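Local structure of B-cell lymphoma 3 protein (Homo sapiens, 1K1A) at residues R90-D100 / C128-R138. The protein regulates transcription of NF-kappaB target genes, acting as a nuclear coactivator with p50 or p52 homodimers; this chain is its ankyrin repeat domain. Numbering follows the deposited sequence.
Sequences RSPTCLRALLD and CQETVQLLLER
Two outer helices of consecutive ankyrin repeats pack where Leu134, from helix 129-137 of the fourth repeat, enters a hole formed by Pro92, Leu95, Arg96 and Leu99 on helix 92-100 of the third. The segment axes approach to 9.7 Å at an angle of 17°. Leu134 has its CG anti to the backbone N (chi1 180°), which carries CD2 against the other helix, 3.8 Å from Leu95 CG. Its second methyl, CD1, lies over one face of the Arg96 guanidinium, 3.9 Å from NH2. An alanine in place of Leu134 would probably open a gap between Leu95 and Leu99 and deprive the Arg96 guanidinium of its apolar support. Deeper in, Leu95 and Leu135 cross at about a right angle with their CD2 methyls 3.8 Å apart, and Leu135 also packs on Ala123 of helix 119-126. At the N-terminal end, Pro92 sets ring atom CG 3.6 Å from Glu130 CB, and the same CG meets Thr131 CG2.

The C-terminal end is polar. Arg138 NH1 and NH2 both donate to Asp100 OD1, at 3.0 Å and 3.3 Å respectively; the NH1 bond is the straighter (157°), while NH2 meets the syn lone pair. Carboxylate and guanidinium are nearly coplanar, so this salt bridge engages the guanidinium edge, while Leu99 CD1 packs on Arg138 CG at 3.7 Å. A water takes a weak hydrogen bond from Arg96 NH2 and donates to Glu137 OE1. Arg96 NH1 also comes near Arg138 NH2, a like-charge approach probably eased by the carboxylates of Asp100 and Glu137. This pair thus joins an apolar centre to a salt bridge at one end; near-parallel outer helices of successive repeats, packed side by side, are characteristic of the ankyrin repeat stack.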
loop_
_atom_site.group_PDB
_atom_site.type_symbol
_atom_site.label_atom_id
_atom_site.label_comp_id
_atom_site.label_asym_id
_atom_site.label_seq_id
_atom_site.Cartn_x
_atom_site.Cartn_y
_atom_site.Cartn_z
ATOM N N ARG A 90 8.462 3.281 -3.040
ATOM C CA ARG A 90 8.241 4.691 -2.723
ATOM C C ARG A 90 8.241 5.588 -3.970
ATOM O O ARG A 90 8.929 6.610 -4.000
ATOM C CB ARG A 90 9.316 5.186 -1.745
ATOM C CG ARG A 90 9.456 4.361 -0.462
ATOM C CD ARG A 90 10.559 4.870 0.462
ATOM N NE ARG A 90 10.521 4.267 1.799
ATOM C CZ ARG A 90 11.193 3.179 2.148
ATOM N NH1 ARG A 90 11.948 2.550 1.266
ATOM N NH2 ARG A 90 11.098 2.704 3.384
ATOM N N SER A 91 7.461 5.218 -4.984
ATOM C CA SER A 91 7.483 5.928 -6.260
ATOM C C SER A 91 6.123 6.469 -6.638
ATOM O O SER A 91 5.375 5.835 -7.375
ATOM C CB SER A 91 8.005 5.008 -7.371
ATOM O OG SER A 91 8.090 5.697 -8.606
ATOM N N PRO A 92 5.808 7.651 -6.128
ATOM C CA PRO A 92 4.549 8.322 -6.448
ATOM C C PRO A 92 4.375 8.588 -7.948
ATOM O O PRO A 92 3.247 8.594 -8.426
ATOM C CB PRO A 92 4.667 9.660 -5.708
ATOM C CG PRO A 92 5.684 9.437 -4.659
ATOM C CD PRO A 92 6.629 8.421 -5.179
ATOM N N THR A 93 5.464 8.825 -8.671
ATOM C CA THR A 93 5.340 9.108 -10.100
ATOM C C THR A 93 4.947 7.870 -10.891
ATOM O O THR A 93 4.168 7.959 -11.834
ATOM C CB THR A 93 6.620 9.742 -10.676
ATOM O OG1 THR A 93 7.741 8.899 -10.406
ATOM C CG2 THR A 93 6.945 11.029 -9.932
ATOM N N CYS A 94 5.488 6.715 -10.515
ATOM C CA CYS A 94 5.103 5.480 -11.185
ATOM C C CYS A 94 3.668 5.113 -10.826
ATOM O O CYS A 94 2.918 4.613 -11.663
ATOM C CB CYS A 94 6.056 4.341 -10.840
ATOM S SG CYS A 94 7.600 4.384 -11.771
ATOM N N LEU A 95 3.285 5.368 -9.581
ATOM C CA LEU A 95 1.920 5.086 -9.156
ATOM C C LEU A 95 0.953 5.968 -9.932
ATOM O O LEU A 95 -0.096 5.515 -10.383
ATOM C CB LEU A 95 1.763 5.296 -7.650
ATOM C CG LEU A 95 0.375 5.018 -7.071
ATOM C CD1 LEU A 95 -0.062 3.582 -7.370
ATOM C CD2 LEU A 95 0.376 5.282 -5.562
ATOM N N ARG A 96 1.314 7.238 -10.087
ATOM C CA ARG A 96 0.504 8.160 -10.858
ATOM C C ARG A 96 0.417 7.704 -12.316
ATOM O O ARG A 96 -0.648 7.728 -12.915
ATOM C CB ARG A 96 1.089 9.571 -10.784
ATOM C CG ARG A 96 0.175 10.646 -11.348
ATOM C CD ARG A 96 0.666 12.056 -11.105
ATOM N NE ARG A 96 0.564 12.445 -9.701
ATOM C CZ ARG A 96 -0.551 12.888 -9.134
ATOM N NH1 ARG A 96 -1.661 12.997 -9.850
ATOM N NH2 ARG A 96 -0.558 13.229 -7.854
ATOM N N ALA A 97 1.540 7.286 -12.887
ATOM C CA ALA A 97 1.525 6.832 -14.275
ATOM C C ALA A 97 0.576 5.635 -14.457
ATOM O O ALA A 97 -0.161 5.560 -15.439
ATOM C CB ALA A 97 2.930 6.492 -14.744
ATOM N N LEU A 98 0.579 4.724 -13.489
ATOM C CA LEU A 98 -0.267 3.539 -13.544
ATOM C C LEU A 98 -1.746 3.902 -13.447
ATOM O O LEU A 98 -2.549 3.488 -14.268
ATOM C CB LEU A 98 0.088 2.585 -12.396
ATOM C CG LEU A 98 1.237 1.607 -12.584
ATOM C CD1 LEU A 98 1.630 1.019 -11.224
ATOM C CD2 LEU A 98 0.829 0.506 -13.551
ATOM N N LEU A 99 -2.092 4.686 -12.433
ATOM C CA LEU A 99 -3.482 5.050 -12.186
ATOM C C LEU A 99 -4.070 5.919 -13.294
ATOM O O LEU A 99 -5.263 5.836 -13.568
ATOM C CB LEU A 99 -3.637 5.734 -10.821
ATOM C CG LEU A 99 -3.171 4.946 -9.585
ATOM C CD1 LEU A 99 -3.396 5.768 -8.344
ATOM C CD2 LEU A 99 -3.872 3.598 -9.463
ATOM N N ASP A 100 -3.233 6.730 -13.938
ATOM C CA ASP A 100 -3.688 7.587 -15.030
ATOM C C ASP A 100 -3.812 6.816 -16.356
ATOM O O ASP A 100 -4.648 7.156 -17.198
ATOM C CB ASP A 100 -2.746 8.800 -15.230
ATOM C CG ASP A 100 -2.930 9.897 -14.161
ATOM O OD1 ASP A 100 -3.703 9.701 -13.186
ATOM O OD2 ASP A 100 -2.330 10.996 -14.227
ATOM N N CYS A 128 5.578 6.640 3.356
ATOM C CA CYS A 128 5.667 7.622 2.286
ATOM C C CYS A 128 4.336 8.351 2.185
ATOM O O CYS A 128 3.325 7.777 1.774
ATOM C CB CYS A 128 6.017 6.944 0.963
ATOM S SG CYS A 128 6.114 8.075 -0.447
ATOM N N GLN A 129 4.332 9.620 2.573
ATOM C CA GLN A 129 3.109 10.395 2.595
ATOM C C GLN A 129 2.516 10.589 1.205
ATOM O O GLN A 129 1.297 10.648 1.046
ATOM C CB GLN A 129 3.352 11.741 3.275
ATOM C CG GLN A 129 3.861 11.586 4.716
ATOM C CD GLN A 129 4.369 12.874 5.313
ATOM O OE1 GLN A 129 3.959 13.959 4.906
ATOM N NE2 GLN A 129 5.254 12.761 6.296
ATOM N N GLU A 130 3.385 10.663 0.202
ATOM C CA GLU A 130 2.949 10.942 -1.168
ATOM C C GLU A 130 2.146 9.793 -1.795
ATOM O O GLU A 130 1.129 10.022 -2.453
ATOM C CB GLU A 130 4.149 11.302 -2.046
ATOM C CG GLU A 130 4.822 12.622 -1.687
ATOM C CD GLU A 130 5.561 12.582 -0.355
ATOM O OE1 GLU A 130 6.196 11.555 -0.038
ATOM O OE2 GLU A 130 5.505 13.586 0.380
ATOM N N THR A 131 2.606 8.564 -1.591
ATOM C CA THR A 131 1.901 7.399 -2.125
ATOM C C THR A 131 0.612 7.137 -1.349
ATOM O O THR A 131 -0.412 6.803 -1.938
ATOM C CB THR A 131 2.805 6.151 -2.130
ATOM O OG1 THR A 131 3.321 5.930 -0.814
ATOM C CG2 THR A 131 4.051 6.401 -2.967
ATOM N N VAL A 132 0.651 7.309 -0.026
ATOM C CA VAL A 132 -0.553 7.132 0.767
ATOM C C VAL A 132 -1.631 8.096 0.288
ATOM O O VAL A 132 -2.753 7.690 -0.005
ATOM C CB VAL A 132 -0.285 7.310 2.298
ATOM C CG1 VAL A 132 -1.583 7.318 3.082
ATOM C CG2 VAL A 132 0.633 6.198 2.797
ATOM N N GLN A 133 -1.275 9.372 0.171
ATOM C CA GLN A 133 -2.232 10.379 -0.257
ATOM C C GLN A 133 -2.856 10.051 -1.604
ATOM O O GLN A 133 -4.068 10.100 -1.757
ATOM C CB GLN A 133 -1.595 11.775 -0.316
ATOM C CG GLN A 133 -2.629 12.878 -0.538
ATOM C CD GLN A 133 -2.044 14.274 -0.474
ATOM O OE1 GLN A 133 -1.399 14.639 0.511
ATOM N NE2 GLN A 133 -2.281 15.064 -1.514
ATOM N N LEU A 134 -2.028 9.708 -2.577
ATOM C CA LEU A 134 -2.537 9.436 -3.914
ATOM C C LEU A 134 -3.467 8.217 -3.924
ATOM O O LEU A 134 -4.531 8.260 -4.524
ATOM C CB LEU A 134 -1.385 9.243 -4.893
ATOM C CG LEU A 134 -1.747 8.940 -6.341
ATOM C CD1 LEU A 134 -2.630 10.058 -6.906
ATOM C CD2 LEU A 134 -0.464 8.756 -7.157
ATOM N N LEU A 135 -3.068 7.134 -3.255
ATOM C CA LEU A 135 -3.930 5.957 -3.163
ATOM C C LEU A 135 -5.316 6.341 -2.616
ATOM O O LEU A 135 -6.341 5.941 -3.154
ATOM C CB LEU A 135 -3.296 4.893 -2.261
ATOM C CG LEU A 135 -2.074 4.166 -2.838
ATOM C CD1 LEU A 135 -1.412 3.342 -1.761
ATOM C CD2 LEU A 135 -2.459 3.290 -4.037
ATOM N N LEU A 136 -5.326 7.123 -1.545
ATOM C CA LEU A 136 -6.575 7.533 -0.912
ATOM C C LEU A 136 -7.425 8.438 -1.807
ATOM O O LEU A 136 -8.655 8.376 -1.779
ATOM C CB LEU A 136 -6.294 8.215 0.427
ATOM C CG LEU A 136 -5.686 7.297 1.498
ATOM C CD1 LEU A 136 -5.293 8.097 2.718
ATOM C CD2 LEU A 136 -6.661 6.162 1.877
ATOM N N GLU A 137 -6.763 9.273 -2.602
ATOM C CA GLU A 137 -7.465 10.184 -3.505
ATOM C C GLU A 137 -8.077 9.411 -4.671
ATOM O O GLU A 137 -9.039 9.866 -5.300
ATOM C CB GLU A 137 -6.508 11.251 -4.039
ATOM C CG GLU A 137 -6.138 12.323 -3.029
ATOM C CD GLU A 137 -5.078 13.275 -3.552
ATOM O OE1 GLU A 137 -4.322 12.887 -4.467
ATOM O OE2 GLU A 137 -4.992 14.409 -3.037
ATOM N N ARG A 138 -7.525 8.237 -4.960
ATOM C CA ARG A 138 -8.006 7.462 -6.101
ATOM C C ARG A 138 -8.921 6.287 -5.744
ATOM O O ARG A 138 -9.181 5.426 -6.579
ATOM C CB ARG A 138 -6.851 7.027 -6.990
ATOM C CG ARG A 138 -6.036 8.194 -7.539
ATOM C CD ARG A 138 -6.831 9.192 -8.379
ATOM N NE ARG A 138 -5.967 10.256 -8.894
ATOM C CZ ARG A 138 -5.360 10.228 -10.075
ATOM N NH1 ARG A 138 -5.531 9.198 -10.895
ATOM N NH2 ARG A 138 -4.585 11.244 -10.447
HETATM O O HOH W 1 -1.886 13.285 -4.859
#